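Local atomic coordinates of HTPA Reductase (Selaginella moellendorffii, PDB entry 5U5N), a protein that probably catalyses the NAD(P)H-dependent reduction of 4-hydroxy-tetrahydrodipicolinate to tetrahydrodipicolinate, a step of lysine biosynthesis by the diaminopimelate pathway. Residues A[266-269]-A[270-273]. Numbering follows the deposited sequence.
Sequences LYNM and IDVL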
loop_
_atom_site.group_PDB
_atom_site.type_symbol
_atom_site.label_atom_id
_atom_site.label_comp_id
_atom_site.label_asym_id
_atom_site.label_seq_id
_atom_site.Cartn_x
_atom_site.Cartn_y
_atom_site.Cartn_z
ATOM N N LEU A 266 -4.802 10.654 24.976
ATOM C CA LEU A 266 -3.930 9.551 24.677
ATOM C C LEU A 266 -4.020 9.232 23.196
ATOM O O LEU A 266 -5.072 8.849 22.710
ATOM C CB LEU A 266 -4.336 8.329 25.514
ATOM C CG LEU A 266 -3.553 7.037 25.272
ATOM C CD1 LEU A 266 -2.036 7.237 25.326
ATOM C CD2 LEU A 266 -3.943 6.017 26.355
ATOM N N TYR A 267 -2.897 9.395 22.509
ATOM C CA TYR A 267 -2.770 9.225 21.083
ATOM C C TYR A 267 -1.774 8.116 20.854
ATOM O O TYR A 267 -1.051 7.740 21.774
ATOM C CB TYR A 267 -2.281 10.513 20.422
ATOM C CG TYR A 267 -3.228 11.691 20.581
ATOM C CD1 TYR A 267 -3.192 12.502 21.710
ATOM C CD2 TYR A 267 -4.181 11.986 19.584
ATOM C CE1 TYR A 267 -4.060 13.576 21.844
ATOM C CE2 TYR A 267 -5.048 13.047 19.694
ATOM C CZ TYR A 267 -5.000 13.845 20.818
ATOM O OH TYR A 267 -5.896 14.891 20.885
ATOM N N ASN A 268 -1.795 7.565 19.645
ATOM C CA ASN A 268 -0.802 6.620 19.174
ATOM C C ASN A 268 -0.190 7.105 17.831
ATOM O O ASN A 268 -0.459 8.204 17.397
ATOM C CB ASN A 268 -1.435 5.232 19.097
ATOM C CG ASN A 268 -2.538 5.116 17.998
ATOM O OD1 ASN A 268 -2.699 5.981 17.163
ATOM N ND2 ASN A 268 -3.289 4.049 18.032
ATOM N N MET A 269 0.677 6.325 17.224
ATOM C CA MET A 269 1.354 6.753 16.021
ATOM C C MET A 269 0.435 6.842 14.778
ATOM O O MET A 269 0.716 7.608 13.853
ATOM C CB MET A 269 2.560 5.847 15.774
ATOM C CG MET A 269 3.459 6.223 14.604
ATOM S SD MET A 269 4.140 7.922 14.528
ATOM C CE MET A 269 4.726 8.107 16.195
ATOM N N ILE A 270 -0.665 6.083 14.767
ATOM C CA ILE A 270 -1.690 6.218 13.692
ATOM C C ILE A 270 -2.277 7.633 13.741
ATOM O O ILE A 270 -2.425 8.291 12.713
ATOM C CB ILE A 270 -2.883 5.233 13.864
ATOM C CG1 ILE A 270 -2.425 3.775 13.851
ATOM C CG2 ILE A 270 -3.991 5.481 12.826
ATOM C CD1 ILE A 270 -1.790 3.296 12.588
ATOM N N ASP A 271 -2.615 8.091 14.951
ATOM C CA ASP A 271 -3.143 9.456 15.140
ATOM C C ASP A 271 -2.176 10.510 14.613
ATOM O O ASP A 271 -2.613 11.452 14.033
ATOM C CB ASP A 271 -3.435 9.734 16.629
ATOM C CG ASP A 271 -4.489 8.793 17.211
ATOM O OD1 ASP A 271 -5.479 8.487 16.512
ATOM O OD2 ASP A 271 -4.322 8.357 18.357
ATOM N N VAL A 272 -0.875 10.327 14.851
ATOM C CA VAL A 272 0.179 11.230 14.368
ATOM C C VAL A 272 0.174 11.234 12.826
ATOM O O VAL A 272 0.223 12.281 12.223
ATOM C CB VAL A 272 1.593 10.854 14.896
ATOM C CG1 VAL A 272 2.694 11.742 14.318
ATOM C CG2 VAL A 272 1.657 10.890 16.418
ATOM N N LEU A 273 0.111 10.062 12.210
ATOM C CA LEU A 273 0.080 9.969 10.730
ATOM C C LEU A 273 -1.134 10.721 10.151
ATOM O O LEU A 273 -1.013 11.471 9.203
ATOM C CB LEU A 273 0.094 8.506 10.293
ATOM C CG LEU A 273 1.447 7.816 10.457
ATOM C CD1 LEU A 273 1.322 6.301 10.445
ATOM C CD2 LEU A 273 2.451 8.257 9.397
#
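Asp271 OD2 takes a hydrogen bond from the backbone N of Asn268 at 2.9 Å. The bond comes in on the anti side of the carboxylate, 29° out of its plane. In return Asn268, the N-cap of helix 269-274, receives Asp271 N on its OD1 at 3.1 Å, with the donor nearly along the C=O axis. This reciprocal pair is a capping box, here set where strand 266-267, an outer strand of the parallel Rossmann-type sheet, turns directly into the helix. A chi1 of 67° places CG of Asn268 between its own backbone N and carbonyl carbon, which brings OD1 in front of the N-H of Asp271 at the start of the helix. Amide and carboxylate planes are close to parallel, and Asn268 OD1 stands 3.1 Å from Asp271 OD2, two acceptors whose closeness is probably made tolerable by the backbone N-H that each one receives. Lys264 NZ adds a long, weak ion pair to OD2. An alanine in place of Asp271 would probably leave the Asn268 N-H without its acceptor and Lys264 without its distant counter-charge, with half of the capping box gone. Asp271 CB lies at the edge of the Tyr267 ring, in its plane, 3.8 Å from Tyr267 CD2, with the carboxylate turned 88° from the ring, which packs edge-to-face against Phe253 of helix 241-259. Ile270 and Leu273 lean on Phe147 of the second subunit. Met269 packs on Ala126 and Met129, which bind NAD, while its own side chain stays about 8 Å from the dinucleotide; bent at chi2 and chi3, its chain curls back until SD lies 3.9 Å from Val272 CB.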